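Local atomic coordinates of bifunctional enzyme cysn/cysc (Mycobacterium tuberculosis, PDB entry 4BZP), a protein that phosphorylates adenosine 5'-phosphosulfate at its 3' position with ATP, the kinase step of sulfate activation in sulfur assimilation. Residues Ala84-Arg96 and Thr139-Asp152. Sequence-based numbering, arbitrary orientation. Where two conformers were deposited one is given.
With EDO (1,2-ethanediol), chain F; EDO (1,2-ethanediol), chain G.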
# COMPACT_ATOMS: atom_id res chain seq x y z
N ALA A 84 10.78 -7.88 -8.23
CA ALA A 84 11.52 -8.49 -7.12
C ALA A 84 12.15 -9.80 -7.54
O ALA A 84 11.66 -10.49 -8.44
CB ALA A 84 10.61 -8.68 -5.93
N ILE A 85 13.24 -10.16 -6.90
CA ILE A 85 13.93 -11.38 -7.21
C ILE A 85 13.00 -12.56 -6.98
O ILE A 85 12.95 -13.48 -7.82
CB ILE A 85 15.22 -11.54 -6.42
CG1 ILE A 85 16.25 -10.52 -6.92
CG2 ILE A 85 15.84 -12.96 -6.55
CD1 ILE A 85 17.48 -10.44 -6.08
N SER A 86 12.32 -12.55 -5.81
CA SER A 86 11.33 -13.58 -5.46
C SER A 86 11.95 -14.97 -5.66
O SER A 86 11.47 -15.73 -6.52
CB SER A 86 10.08 -13.40 -6.35
OG SER A 86 9.32 -12.27 -5.95
N PRO A 87 12.99 -15.30 -4.89
CA PRO A 87 13.81 -16.48 -5.24
C PRO A 87 13.17 -17.81 -4.90
O PRO A 87 13.52 -18.81 -5.57
CB PRO A 87 15.05 -16.31 -4.37
CG PRO A 87 14.56 -15.48 -3.23
CD PRO A 87 13.62 -14.51 -3.80
N LEU A 88 12.24 -17.87 -3.94
CA LEU A 88 11.64 -19.14 -3.54
C LEU A 88 10.29 -19.34 -4.22
O LEU A 88 9.49 -18.41 -4.28
CB LEU A 88 11.53 -19.28 -2.03
CG LEU A 88 12.86 -19.06 -1.34
CD1 LEU A 88 12.72 -19.14 0.18
CD2 LEU A 88 13.93 -20.04 -1.80
N ALA A 89 9.99 -20.55 -4.67
CA ALA A 89 8.72 -20.86 -5.22
C ALA A 89 7.58 -20.52 -4.26
O ALA A 89 6.55 -20.01 -4.68
CB ALA A 89 8.68 -22.33 -5.62
N GLU A 90 7.77 -20.82 -2.98
CA GLU A 90 6.70 -20.69 -2.00
C GLU A 90 6.13 -19.30 -1.94
O GLU A 90 4.92 -19.15 -1.83
CB GLU A 90 7.19 -21.05 -0.61
CG GLU A 90 6.12 -20.72 0.44
CD GLU A 90 6.56 -21.00 1.85
OE1 GLU A 90 7.72 -20.73 2.24
OE2 GLU A 90 5.65 -21.48 2.59
N HIS A 91 6.99 -18.30 -1.97
CA HIS A 91 6.52 -16.92 -1.82
C HIS A 91 5.97 -16.40 -3.21
O HIS A 91 5.18 -15.44 -3.25
CB HIS A 91 7.61 -16.04 -1.19
CG HIS A 91 8.32 -16.67 -0.01
ND1 HIS A 91 7.78 -16.77 1.25
CD2 HIS A 91 9.52 -17.27 0.06
CE1 HIS A 91 8.64 -17.36 2.06
NE2 HIS A 91 9.71 -17.67 1.37
N ARG A 92 6.30 -17.00 -4.35
CA ARG A 92 5.60 -16.63 -5.60
C ARG A 92 4.19 -17.25 -5.59
O ARG A 92 3.22 -16.62 -6.04
CB ARG A 92 6.37 -17.07 -6.83
CG ARG A 92 7.78 -16.45 -6.82
CD ARG A 92 8.66 -16.77 -7.96
NE ARG A 92 8.78 -18.16 -8.26
CZ ARG A 92 9.90 -18.86 -8.15
NH1 ARG A 92 10.98 -18.34 -7.60
NH2 ARG A 92 9.90 -20.13 -8.50
N ALA A 93 4.08 -18.44 -5.05
CA ALA A 93 2.77 -19.06 -4.83
C ALA A 93 1.91 -18.27 -3.87
O ALA A 93 0.71 -18.06 -4.11
CB ALA A 93 2.91 -20.50 -4.37
N LEU A 94 2.52 -17.81 -2.78
CA LEU A 94 1.77 -17.02 -1.80
C LEU A 94 1.29 -15.74 -2.44
O LEU A 94 0.16 -15.30 -2.20
CB LEU A 94 2.64 -16.71 -0.55
CG LEU A 94 2.90 -17.91 0.37
CD1 LEU A 94 4.06 -17.64 1.33
CD2 LEU A 94 1.60 -18.31 1.07
N ALA A 95 2.17 -15.05 -3.17
CA ALA A 95 1.81 -13.80 -3.80
C ALA A 95 0.67 -14.00 -4.82
O ALA A 95 -0.27 -13.19 -4.86
CB ALA A 95 2.99 -13.17 -4.49
N ARG A 96 0.70 -15.09 -5.57
CA ARG A 96 -0.37 -15.39 -6.52
C ARG A 96 -1.68 -15.58 -5.73
O ARG A 96 -2.71 -15.04 -6.14
CB ARG A 96 -0.04 -16.60 -7.32
CG ARG A 96 -1.17 -16.94 -8.26
CD ARG A 96 -0.87 -18.18 -9.05
NE ARG A 96 0.17 -17.99 -10.07
CZ ARG A 96 -0.04 -17.56 -11.30
NH1 ARG A 96 -1.22 -17.09 -11.70
NH2 ARG A 96 1.00 -17.46 -12.14
N THR A 139 21.39 -14.33 -3.63
CA THR A 139 20.70 -15.32 -4.46
C THR A 139 21.49 -15.62 -5.73
O THR A 139 21.93 -14.74 -6.45
CB THR A 139 19.31 -14.80 -4.82
OG1 THR A 139 18.55 -14.65 -3.61
CG2 THR A 139 18.60 -15.73 -5.73
N GLY A 140 21.71 -16.90 -5.98
CA GLY A 140 22.48 -17.35 -7.14
C GLY A 140 23.93 -17.67 -6.84
O GLY A 140 24.62 -18.31 -7.67
N ILE A 141 24.41 -17.23 -5.69
CA ILE A 141 25.81 -17.43 -5.28
C ILE A 141 25.84 -18.26 -4.01
O ILE A 141 26.28 -19.44 -4.05
CB ILE A 141 26.57 -16.13 -5.10
CG1 ILE A 141 26.73 -15.45 -6.46
CG2 ILE A 141 27.96 -16.42 -4.51
CD1 ILE A 141 27.26 -14.08 -6.37
N ASP A 142 25.32 -17.71 -2.94
CA ASP A 142 25.30 -18.48 -1.65
C ASP A 142 23.93 -18.49 -1.01
O ASP A 142 23.80 -18.62 0.19
CB ASP A 142 26.40 -17.98 -0.73
CG ASP A 142 26.17 -16.61 -0.24
OD1 ASP A 142 25.74 -15.75 -1.04
OD2 ASP A 142 26.47 -16.30 0.93
N SER A 143 22.89 -18.45 -1.85
CA SER A 143 21.53 -18.64 -1.45
C SER A 143 20.78 -19.09 -2.72
O SER A 143 21.04 -18.62 -3.79
CB SER A 143 20.94 -17.31 -0.93
OG SER A 143 19.65 -17.52 -0.36
N PRO A 144 19.84 -19.99 -2.58
CA PRO A 144 19.27 -20.58 -3.80
C PRO A 144 18.27 -19.73 -4.55
O PRO A 144 17.50 -18.95 -3.93
CB PRO A 144 18.56 -21.80 -3.27
CG PRO A 144 18.13 -21.44 -1.87
CD PRO A 144 19.30 -20.62 -1.37
N TYR A 145 18.29 -19.89 -5.86
CA TYR A 145 17.22 -19.37 -6.71
C TYR A 145 16.43 -20.61 -7.16
O TYR A 145 17.04 -21.55 -7.73
CB TYR A 145 17.73 -18.55 -7.90
CG TYR A 145 16.60 -18.00 -8.74
CD1 TYR A 145 15.80 -16.99 -8.24
CD2 TYR A 145 16.23 -18.62 -9.92
CE1 TYR A 145 14.71 -16.52 -8.97
CE2 TYR A 145 15.11 -18.17 -10.63
CZ TYR A 145 14.35 -17.14 -10.14
OH TYR A 145 13.19 -16.74 -10.78
N GLN A 146 15.14 -20.68 -6.90
CA GLN A 146 14.29 -21.82 -7.31
C GLN A 146 13.61 -21.41 -8.61
O GLN A 146 12.71 -20.53 -8.58
CB GLN A 146 13.29 -22.14 -6.22
CG GLN A 146 13.98 -22.58 -4.93
CD GLN A 146 13.04 -22.94 -3.82
OE1 GLN A 146 11.86 -22.56 -3.80
NE2 GLN A 146 13.57 -23.69 -2.85
N ARG A 147 13.96 -22.01 -9.71
CA ARG A 147 13.48 -21.55 -11.02
C ARG A 147 11.99 -21.85 -11.13
O ARG A 147 11.56 -22.89 -10.77
CB ARG A 147 14.19 -22.30 -12.13
CG ARG A 147 15.61 -21.88 -12.29
CD ARG A 147 16.36 -22.85 -13.24
NE ARG A 147 15.78 -22.91 -14.57
CZ ARG A 147 15.99 -22.03 -15.55
NH1 ARG A 147 16.80 -21.04 -15.39
NH2 ARG A 147 15.36 -22.20 -16.71
N PRO A 148 11.21 -20.90 -11.66
CA PRO A 148 9.81 -21.14 -11.92
C PRO A 148 9.57 -22.32 -12.89
O PRO A 148 10.22 -22.40 -13.90
CB PRO A 148 9.39 -19.84 -12.59
CG PRO A 148 10.27 -18.81 -12.05
CD PRO A 148 11.58 -19.49 -11.82
N LYS A 149 8.69 -23.21 -12.47
CA LYS A 149 8.33 -24.39 -13.30
C LYS A 149 7.21 -24.12 -14.28
O LYS A 149 7.16 -24.75 -15.34
CB LYS A 149 8.00 -25.59 -12.43
CG LYS A 149 9.18 -25.99 -11.53
CD LYS A 149 10.55 -26.19 -12.18
CE LYS A 149 11.64 -26.57 -11.14
NZ LYS A 149 12.86 -27.08 -11.80
N ASN A 150 6.35 -23.16 -13.94
CA ASN A 150 5.15 -22.89 -14.75
C ASN A 150 4.89 -21.38 -14.90
O ASN A 150 3.83 -20.94 -14.55
CB ASN A 150 3.92 -23.57 -14.12
CG ASN A 150 4.04 -25.08 -14.12
OD1 ASN A 150 3.97 -25.69 -15.17
ND2 ASN A 150 4.28 -25.69 -12.94
N PRO A 151 5.93 -20.61 -15.24
CA PRO A 151 5.64 -19.18 -15.35
C PRO A 151 4.66 -18.85 -16.47
O PRO A 151 4.55 -19.62 -17.43
CB PRO A 151 7.02 -18.57 -15.66
CG PRO A 151 7.73 -19.68 -16.45
CD PRO A 151 7.24 -20.95 -15.81
N ASP A 152 3.96 -17.75 -16.36
CA ASP A 152 3.10 -17.31 -17.44
C ASP A 152 3.89 -16.87 -18.67
O ASP A 152 3.38 -16.98 -19.78
CB ASP A 152 2.21 -16.16 -16.99
CG ASP A 152 1.26 -16.59 -15.90
OD1 ASP A 152 0.30 -17.34 -16.25
OD2 ASP A 152 1.45 -16.36 -14.71
C1 EDO F . 18.77 -18.16 -14.03
O1 EDO F . 17.98 -17.43 -14.94
C2 EDO F . 17.78 -18.59 -13.00
O2 EDO F . 17.77 -19.99 -13.08
C1 EDO G . 6.99 -19.19 -21.90
O1 EDO G . 7.01 -17.85 -22.31
C2 EDO G . 5.81 -19.55 -21.03
O2 EDO G . 6.26 -19.43 -19.70
O HOH W 1 9.93 -22.53 -1.92
O HOH W 2 8.02 -22.85 -9.15
O HOH W 3 -1.60 -17.86 -14.57
O HOH W 4 -1.75 -16.59 -14.42
O HOH W 5 3.10 -19.44 -11.64
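A bend at chi3 (-51°) turns the Arg92 guanidinium back along the first turn of helix 89-101 to meet Gln146, whose own chain runs extended beyond CG (chi2 -179°) to the start of that helix. Arg92 NH1 and NH2 grip the single carbonyl O of Gln146 end-on, at 3.0 and 2.8 Å, with that oxygen tilted 16° from the guanidinium plane. NH1 also donates to Ser86 O, which lies in that plane, and NE pairs with Glu108 of strand 106-111; bonds from all three nitrogens fix the group's orientation in this conformer. Leu88 O and Ala89 CA lie over the rim of one face; Pro148 CG lies 3.7 Å above the other, also toward the rim, a compact apolar ring against the flat cation. Gln146 is held at both ends: its N donates to Pro87 O (2.8 Å), while OE1 accepts from Ala89 N (2.9 Å) in the carbonyl plane, suiting a first-turn amide that lacks a carbonyl one turn back. Leu88 CD2 lies against the amide carbon CD of Gln146. Tyr145 sets its ring edge toward Ile85 O, packs CD1 on Pro87 CA, and hydrogen-bonds Thr11 through OH. Further along, Arg96 NH2 forms a salt bridge with Asp152 OD2, meeting its syn side (2.8 Å), an oxygen also bound by Glu108 N. Charge and backbone bonding thus join the loop before strand 153-155 to helix 89-101 of this P-loop kinase fold; the neighbouring Glu108 carboxylate probably offsets the charge of the buried Arg92.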